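Local coordinates for TRAS1 ORF2p (Bombyx mori, PDB 1WDU), which provides the endonuclease domain of a telomere-specific non-LTR retrotransposon protein and probably cuts the DNA at which the element inserts, at residues R21-N26 and R44-A49; D221-D226 and N235-N240. The protein carries 1 engineered substitution. One frame throughout, in Å; residues are numbered along the deposited sequence.

How the contacts relate
One six-stranded sheet holds both contacts, and adjacency within it sets their character. Contact 1 pairs strand 20-26 with strand 48-52 in parallel and is largely buried, with partly exposed arginines and an exposed lysine at one end; its chemistry is mostly main-chain bonds and small apolar groups. Contact 2 pairs strands 220-225 and 237-241 antiparallel at the sheet's margin; it is only partly buried, and aromatic, sulfur and charged groups share the work. Strands 20-26 and 237-241 are neighbours, so the two pairs abut: Leu23 packs on Val238, and Gln24 O probably accepts a hydrogen bond from Met237 N. Arg44 NH2 forms a 2.5 Å salt bridge with Asp226 OD2, tying 44-49 to 221-226.

Contact 1: R21-N26 and R44-A49; sequences RVLQAN and RKAAIA
Two successive amides grip the carbonyl oxygen of Arg21: Ala47 N lies 2.9 Å from Arg21 O and Ile48 N lies 3.2 Å from it, both in the carbonyl plane. The turn-like backbone of Ala47 (psi -32°) brings consecutive N-H groups to one acceptor. Leu23 N reaches Ile48 O at 2.7 Å, approaching from above that carbonyl's plane, and Ala49 CA adds a CA-H...O contact to Leu23 O. At the other end a water bridges Arg21 N and Lys45 O, where Lys45 belongs to the Schellman motif that ends helix 31-44.

Arg21 and Leu23 carry most of the packing. The extended Arg21 side chain lays its CD 3.5 Å from Arg44 O, the guanidinium oblique to that carbonyl. Leu23 CG, anti to the carbonyl carbon (chi1 -55°), sits 3.8 Å from Ala46 CB. As the two side chains cross obliquely, Leu23 CD2 meets Arg44 CD at 4.0 Å; Leu37 and Ala41 of the helix also touch this leucine. On the opposite sheet face Val22 and Ile48 lie side by side, Val22 CG2 being 3.9 Å from Ile48 CB. The arrangement is a beta-alpha-beta crossover (strand 20-26, helix 31-44, strand 48-52) within the four-layered alpha/beta sandwich.

Contact 2: D221-D226 and N235-N240; sequences DGWRVD and NGMVFN
The indole of Trp223 spans three residues of the antiparallel partner, Phe239 to Met237. Trp223 CB lies 4.2 Å from Phe239 CB, and with CG anti to the backbone N (chi1 -164°) the indole extends beside strand 237-241. Trp223 CD1 comes within 3.9 Å of Phe239 CB; the pyrrole and phenyl planes are nearly parallel (15°) but displaced, with centroids 5.8 Å apart, so little of one ring covers the other. NE1 makes a weak hydrogen bond to Thr210 OG1, and Val238 O lies over one ring face. On the benzo ring, Trp223 CZ2, next to the fusion bond, meets Met237 SD at 3.5 Å, an oblique Met-aromatic contact. At the tip, Trp223 CH2 is 3.9 Å from Met237 SD. An alanine here would probably cost the hairpin its ring contacts with Phe239 and Met237 and the weak bond to Thr210.

The backbone frames this run. Arg224 and Val238 form a hydrogen-bonded pair, with Arg224 N 2.9 Å from Val238 O, and Asn240 N donates to Asp221 O at 2.8 Å. Between these pairs the register slips by one residue, a beta bulge containing Gly222, whose positive phi favours glycine and where a side chain would collide with Asn240 ND2. That amide also gives Asp221 OD1 a weak bond, while Asp221 OD2 forms a salt bridge with Arg242. Strand 220-225 is an edge strand of the six-stranded sheet within this chain, separated by 237-241 from strand 20-26; Trp223 and Val225 touch Arg206 of strand 204-212 in the second sheet, and Val238 packs against Arg44 of helix 31-44.

Contact 1: R21-N26 and R44-A49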
ATOM      1  N   ARG A  21       8.331  -5.409   9.403  1.00 42.43           N
ATOM      2  CA  ARG A  21       7.208  -6.010   8.697  1.00 40.81           C
ATOM      3  C   ARG A  21       6.147  -4.982   8.308  1.00 38.01           C
ATOM      4  O   ARG A  21       5.784  -4.106   9.102  1.00 34.76           O
ATOM      5  CB  ARG A  21       6.573  -7.109   9.550  1.00 44.27           C
ATOM      6  CG  ARG A  21       7.522  -8.235   9.917  1.00 49.36           C
ATOM      7  CD  ARG A  21       6.778  -9.403  10.555  1.00 53.33           C
ATOM      8  NE  ARG A  21       7.660 -10.542  10.811  1.00 56.58           N
ATOM      9  CZ  ARG A  21       8.640 -10.544  11.711  1.00 59.11           C
ATOM     10  NH1 ARG A  21       8.869  -9.465  12.453  1.00 59.92           N
ATOM     11  NH2 ARG A  21       9.389 -11.628  11.870  1.00 59.09           N
ATOM     12  N   VAL A  22       5.652  -5.099   7.080  1.00 34.88           N
ATOM     13  CA  VAL A  22       4.630  -4.186   6.578  1.00 32.52           C
ATOM     14  C   VAL A  22       3.327  -4.904   6.223  1.00 32.17           C
ATOM     15  O   VAL A  22       3.343  -5.962   5.589  1.00 30.26           O
ATOM     16  CB  VAL A  22       5.116  -3.450   5.305  1.00 31.75           C
ATOM     17  CG1 VAL A  22       4.020  -2.501   4.797  1.00 31.43           C
ATOM     18  CG2 VAL A  22       6.403  -2.687   5.596  1.00 31.51           C
ATOM     19  N   LEU A  23       2.199  -4.318   6.618  1.00 32.27           N
ATOM     20  CA  LEU A  23       0.888  -4.886   6.294  1.00 32.54           C
ATOM     21  C   LEU A  23       0.199  -4.020   5.228  1.00 31.33           C
ATOM     22  O   LEU A  23       0.262  -2.797   5.289  1.00 33.05           O
ATOM     23  CB  LEU A  23      -0.003  -4.937   7.547  1.00 31.27           C
ATOM     24  CG  LEU A  23       0.514  -5.663   8.797  1.00 33.20           C
ATOM     25  CD1 LEU A  23      -0.540  -5.569   9.891  1.00 29.69           C
ATOM     26  CD2 LEU A  23       0.829  -7.127   8.476  1.00 29.94           C
ATOM     27  N   GLN A  24      -0.442  -4.644   4.247  1.00 30.19           N
ATOM     28  CA  GLN A  24      -1.159  -3.893   3.217  1.00 29.50           C
ATOM     29  C   GLN A  24      -2.592  -4.416   3.204  1.00 29.62           C
ATOM     30  O   GLN A  24      -2.808  -5.606   3.002  1.00 30.38           O
ATOM     31  CB  GLN A  24      -0.531  -4.089   1.829  1.00 28.07           C
ATOM     32  CG  GLN A  24      -1.178  -3.220   0.734  1.00 25.37           C
ATOM     33  CD  GLN A  24      -0.552  -3.431  -0.637  1.00 24.29           C
ATOM     34  OE1 GLN A  24       0.663  -3.324  -0.792  1.00 23.40           O
ATOM     35  NE2 GLN A  24      -1.384  -3.729  -1.644  1.00 21.72           N
ATOM     36  N   ALA A  25      -3.571  -3.538   3.411  1.00 30.68           N
ATOM     37  CA  ALA A  25      -4.957  -3.987   3.431  1.00 31.83           C
ATOM     38  C   ALA A  25      -6.004  -2.918   3.169  1.00 31.97           C
ATOM     39  O   ALA A  25      -5.887  -1.776   3.622  1.00 31.84           O
ATOM     40  CB  ALA A  25      -5.259  -4.663   4.771  1.00 31.37           C
ATOM     41  N   ASN A  26      -7.030  -3.320   2.428  1.00 31.82           N
ATOM     42  CA  ASN A  26      -8.156  -2.465   2.112  1.00 33.35           C
ATOM     43  C   ASN A  26      -9.243  -2.911   3.082  1.00 34.16           C
ATOM     44  O   ASN A  26      -9.831  -3.974   2.927  1.00 33.99           O
ATOM     45  CB  ASN A  26      -8.628  -2.683   0.672  1.00 32.71           C
ATOM     46  CG  ASN A  26      -9.863  -1.855   0.338  1.00 34.23           C
ATOM     47  OD1 ASN A  26     -10.595  -1.431   1.236  1.00 35.71           O
ATOM     48  ND2 ASN A  26     -10.104  -1.630  -0.949  1.00 31.90           N
ATOM     49  N   ARG A  44       1.678 -10.016  14.650  1.00 47.91           N
ATOM     50  CA  ARG A  44       2.835 -10.100  13.767  1.00 48.30           C
ATOM     51  C   ARG A  44       3.957  -9.136  14.145  1.00 47.69           C
ATOM     52  O   ARG A  44       5.060  -9.217  13.602  1.00 47.46           O
ATOM     53  CB  ARG A  44       2.422  -9.814  12.329  1.00 51.23           C
ATOM     54  CG  ARG A  44       1.744 -10.957  11.625  1.00 55.93           C
ATOM     55  CD  ARG A  44       1.728 -10.684  10.134  1.00 61.44           C
ATOM     56  NE  ARG A  44       1.451 -11.893   9.367  1.00 66.13           N
ATOM     57  CZ  ARG A  44       0.274 -12.505   9.333  1.00 67.44           C
ATOM     58  NH1 ARG A  44      -0.750 -12.018  10.023  1.00 68.81           N
ATOM     59  NH2 ARG A  44       0.128 -13.611   8.613  1.00 68.83           N
ATOM     60  N   LYS A  45       3.674  -8.230  15.076  1.00 46.92           N
ATOM     61  CA  LYS A  45       4.655  -7.238  15.499  1.00 47.82           C
ATOM     62  C   LYS A  45       5.094  -6.458  14.266  1.00 46.21           C
ATOM     63  O   LYS A  45       6.286  -6.341  13.962  1.00 45.12           O
ATOM     64  CB  LYS A  45       5.853  -7.918  16.183  1.00 50.48           C
ATOM     65  CG  LYS A  45       5.600  -8.252  17.659  1.00 52.05           C
ATOM     66  CD  LYS A  45       6.691  -9.136  18.255  1.00 54.71           C
ATOM     67  CE  LYS A  45       6.657 -10.547  17.671  1.00 56.40           C
ATOM     68  NZ  LYS A  45       7.690 -11.441  18.282  1.00 58.00           N
ATOM     69  N   ALA A  46       4.099  -5.938  13.551  1.00 44.07           N
ATOM     70  CA  ALA A  46       4.336  -5.166  12.342  1.00 41.15           C
ATOM     71  C   ALA A  46       4.761  -3.745  12.691  1.00 38.43           C
ATOM     72  O   ALA A  46       4.371  -3.205  13.723  1.00 40.65           O
ATOM     73  CB  ALA A  46       3.078  -5.143  11.491  1.00 40.56           C
ATOM     74  N   ALA A  47       5.569  -3.142  11.832  1.00 34.33           N
ATOM     75  CA  ALA A  47       6.017  -1.780  12.059  1.00 32.52           C
ATOM     76  C   ALA A  47       5.159  -0.809  11.260  1.00 31.89           C
ATOM     77  O   ALA A  47       4.913   0.312  11.698  1.00 30.16           O
ATOM     78  CB  ALA A  47       7.475  -1.631  11.645  1.00 29.76           C
ATOM     79  N   ILE A  48       4.688  -1.267  10.098  1.00 31.90           N
ATOM     80  CA  ILE A  48       3.901  -0.437   9.191  1.00 30.70           C
ATOM     81  C   ILE A  48       2.650  -1.107   8.611  1.00 31.56           C
ATOM     82  O   ILE A  48       2.583  -2.329   8.439  1.00 30.30           O
ATOM     83  CB  ILE A  48       4.764   0.000   7.972  1.00 32.20           C
ATOM     84  CG1 ILE A  48       6.039   0.719   8.439  1.00 31.19           C
ATOM     85  CG2 ILE A  48       3.938   0.889   7.035  1.00 30.10           C
ATOM     86  CD1 ILE A  48       5.804   2.114   8.949  1.00 32.29           C
ATOM     87  N   ALA A  49       1.661  -0.282   8.297  1.00 29.92           N
ATOM     88  CA  ALA A  49       0.449  -0.761   7.662  1.00 29.46           C
ATOM     89  C   ALA A  49       0.100   0.241   6.555  1.00 28.66           C
ATOM     90  O   ALA A  49       0.012   1.447   6.806  1.00 27.00           O
ATOM     91  CB  ALA A  49      -0.685  -0.865   8.668  1.00 29.67           C
TER
HETATM   92  O   HOH W   1       8.386  -5.195  12.291  1.00 31.27           O

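Contact 2: D221-D226 and N235-N240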
ATOM      1  N   ASP A 221      11.332  -8.942   1.155  1.00 46.45           N
ATOM      2  CA  ASP A 221      11.081 -10.365   0.963  1.00 47.01           C
ATOM      3  C   ASP A 221       9.862 -10.831   1.753  1.00 46.47           C
ATOM      4  O   ASP A 221       9.325 -10.090   2.579  1.00 47.44           O
ATOM      5  CB  ASP A 221      12.322 -11.189   1.350  1.00 48.72           C
ATOM      6  CG  ASP A 221      12.605 -11.181   2.847  1.00 49.89           C
ATOM      7  OD1 ASP A 221      11.858 -11.835   3.605  1.00 50.59           O
ATOM      8  OD2 ASP A 221      13.582 -10.523   3.269  1.00 51.16           O
ATOM      9  N   GLY A 222       9.417 -12.052   1.477  1.00 44.57           N
ATOM     10  CA  GLY A 222       8.278 -12.600   2.181  1.00 43.96           C
ATOM     11  C   GLY A 222       6.924 -12.087   1.741  1.00 45.86           C
ATOM     12  O   GLY A 222       5.938 -12.259   2.463  1.00 46.45           O
ATOM     13  N   TRP A 223       6.852 -11.473   0.560  1.00 46.44           N
ATOM     14  CA  TRP A 223       5.579 -10.951   0.065  1.00 44.97           C
ATOM     15  C   TRP A 223       4.586 -12.086  -0.070  1.00 45.11           C
ATOM     16  O   TRP A 223       4.808 -13.031  -0.821  1.00 44.60           O
ATOM     17  CB  TRP A 223       5.739 -10.277  -1.305  1.00 43.78           C
ATOM     18  CG  TRP A 223       4.555  -9.407  -1.663  1.00 43.82           C
ATOM     19  CD1 TRP A 223       4.465  -8.051  -1.514  1.00 43.57           C
ATOM     20  CD2 TRP A 223       3.279  -9.841  -2.162  1.00 42.18           C
ATOM     21  NE1 TRP A 223       3.216  -7.615  -1.888  1.00 42.90           N
ATOM     22  CE2 TRP A 223       2.467  -8.690  -2.289  1.00 43.41           C
ATOM     23  CE3 TRP A 223       2.743 -11.089  -2.513  1.00 41.76           C
ATOM     24  CZ2 TRP A 223       1.139  -8.749  -2.755  1.00 42.83           C
ATOM     25  CZ3 TRP A 223       1.422 -11.150  -2.976  1.00 43.22           C
ATOM     26  CH2 TRP A 223       0.636  -9.982  -3.092  1.00 43.03           C
ATOM     27  N   ARG A 224       3.483 -11.988   0.651  1.00 46.80           N
ATOM     28  CA  ARG A 224       2.462 -13.018   0.595  1.00 50.45           C
ATOM     29  C   ARG A 224       1.116 -12.413   0.937  1.00 52.43           C
ATOM     30  O   ARG A 224       1.040 -11.299   1.461  1.00 50.46           O
ATOM     31  CB  ARG A 224       2.782 -14.161   1.576  1.00 51.52           C
ATOM     32  CG  ARG A 224       3.115 -13.702   2.986  1.00 54.55           C
ATOM     33  CD  ARG A 224       2.996 -14.821   4.022  1.00 58.49           C
ATOM     34  NE  ARG A 224       3.316 -14.342   5.369  1.00 61.91           N
ATOM     35  CZ  ARG A 224       2.977 -14.963   6.500  1.00 65.22           C
ATOM     36  NH1 ARG A 224       2.297 -16.106   6.469  1.00 65.12           N
ATOM     37  NH2 ARG A 224       3.313 -14.436   7.673  1.00 65.21           N
ATOM     38  N   VAL A 225       0.061 -13.159   0.635  1.00 55.50           N
ATOM     39  CA  VAL A 225      -1.299 -12.724   0.903  1.00 60.10           C
ATOM     40  C   VAL A 225      -1.887 -13.494   2.077  1.00 64.18           C
ATOM     41  O   VAL A 225      -2.035 -14.713   2.013  1.00 64.46           O
ATOM     42  CB  VAL A 225      -2.220 -12.960  -0.322  1.00 59.59           C
ATOM     43  CG1 VAL A 225      -3.649 -12.556   0.015  1.00 59.63           C
ATOM     44  CG2 VAL A 225      -1.717 -12.179  -1.516  1.00 59.59           C
ATOM     45  N   ASP A 226      -2.210 -12.787   3.155  1.00 69.77           N
ATOM     46  CA  ASP A 226      -2.824 -13.431   4.307  1.00 75.41           C
ATOM     47  C   ASP A 226      -4.206 -13.879   3.872  1.00 78.76           C
ATOM     48  O   ASP A 226      -5.092 -13.048   3.659  1.00 79.13           O
ATOM     49  CB  ASP A 226      -2.966 -12.455   5.469  1.00 77.18           C
ATOM     50  CG  ASP A 226      -1.731 -12.393   6.325  1.00 79.54           C
ATOM     51  OD1 ASP A 226      -0.630 -12.190   5.770  1.00 80.29           O
ATOM     52  OD2 ASP A 226      -1.868 -12.543   7.558  1.00 80.62           O
ATOM     53  N   ASN A 235      -8.327  -9.309   0.927  1.00 51.24           N
ATOM     54  CA  ASN A 235      -7.380 -10.060   1.735  1.00 49.58           C
ATOM     55  C   ASN A 235      -6.136  -9.227   2.011  1.00 47.96           C
ATOM     56  O   ASN A 235      -5.580  -8.593   1.107  1.00 46.68           O
ATOM     57  CB  ASN A 235      -6.976 -11.356   1.035  1.00 50.51           C
ATOM     58  CG  ASN A 235      -8.118 -12.340   0.942  1.00 52.62           C
ATOM     59  OD1 ASN A 235      -9.048 -12.306   1.752  1.00 53.00           O
ATOM     60  ND2 ASN A 235      -8.052 -13.234  -0.037  1.00 52.04           N
ATOM     61  N   GLY A 236      -5.707  -9.225   3.267  1.00 45.18           N
ATOM     62  CA  GLY A 236      -4.522  -8.475   3.628  1.00 42.46           C
ATOM     63  C   GLY A 236      -3.274  -9.096   3.020  1.00 41.80           C
ATOM     64  O   GLY A 236      -3.277 -10.260   2.598  1.00 39.26           O
ATOM     65  N   MET A 237      -2.208  -8.301   2.957  1.00 38.58           N
ATOM     66  CA  MET A 237      -0.935  -8.751   2.420  1.00 36.12           C
ATOM     67  C   MET A 237       0.166  -8.376   3.395  1.00 34.57           C
ATOM     68  O   MET A 237      -0.028  -7.519   4.270  1.00 33.34           O
ATOM     69  CB  MET A 237      -0.684  -8.120   1.053  1.00 35.57           C
ATOM     70  CG  MET A 237      -1.542  -8.737  -0.026  1.00 36.66           C
ATOM     71  SD  MET A 237      -1.921  -7.614  -1.381  1.00 36.75           S
ATOM     72  CE  MET A 237      -3.278  -6.667  -0.644  1.00 33.49           C
ATOM     73  N   VAL A 238       1.315  -9.027   3.250  1.00 31.78           N
ATOM     74  CA  VAL A 238       2.427  -8.787   4.144  1.00 32.48           C
ATOM     75  C   VAL A 238       3.775  -8.981   3.454  1.00 31.75           C
ATOM     76  O   VAL A 238       3.906  -9.791   2.538  1.00 33.00           O
ATOM     77  CB  VAL A 238       2.344  -9.752   5.385  1.00 34.85           C
ATOM     78  CG1 VAL A 238       0.910  -9.850   5.876  1.00 33.09           C
ATOM     79  CG2 VAL A 238       2.832 -11.142   5.021  1.00 32.45           C
ATOM     80  N   PHE A 239       4.772  -8.223   3.894  1.00 32.64           N
ATOM     81  CA  PHE A 239       6.120  -8.332   3.357  1.00 31.61           C
ATOM     82  C   PHE A 239       7.098  -7.668   4.320  1.00 32.72           C
ATOM     83  O   PHE A 239       6.686  -6.939   5.213  1.00 30.77           O
ATOM     84  CB  PHE A 239       6.219  -7.720   1.944  1.00 30.52           C
ATOM     85  CG  PHE A 239       6.018  -6.236   1.890  1.00 29.00           C
ATOM     86  CD1 PHE A 239       4.745  -5.695   1.703  1.00 27.42           C
ATOM     87  CD2 PHE A 239       7.109  -5.368   2.007  1.00 28.53           C
ATOM     88  CE1 PHE A 239       4.562  -4.308   1.630  1.00 26.35           C
ATOM     89  CE2 PHE A 239       6.935  -3.976   1.941  1.00 26.95           C
ATOM     90  CZ  PHE A 239       5.662  -3.446   1.752  1.00 25.02           C
ATOM     91  N   ASN A 240       8.392  -7.922   4.140  1.00 36.10           N
ATOM     92  CA  ASN A 240       9.404  -7.363   5.037  1.00 38.48           C
ATOM     93  C   ASN A 240      10.417  -6.444   4.376  1.00 39.70           C
ATOM     94  O   ASN A 240      10.697  -6.557   3.181  1.00 39.25           O
ATOM     95  CB  ASN A 240      10.193  -8.492   5.708  1.00 38.71           C
ATOM     96  CG  ASN A 240       9.310  -9.606   6.213  1.00 39.39           C
ATOM     97  OD1 ASN A 240       8.559  -9.435   7.176  1.00 40.17           O
ATOM     98  ND2 ASN A 240       9.388 -10.761   5.557  1.00 37.69           N
TER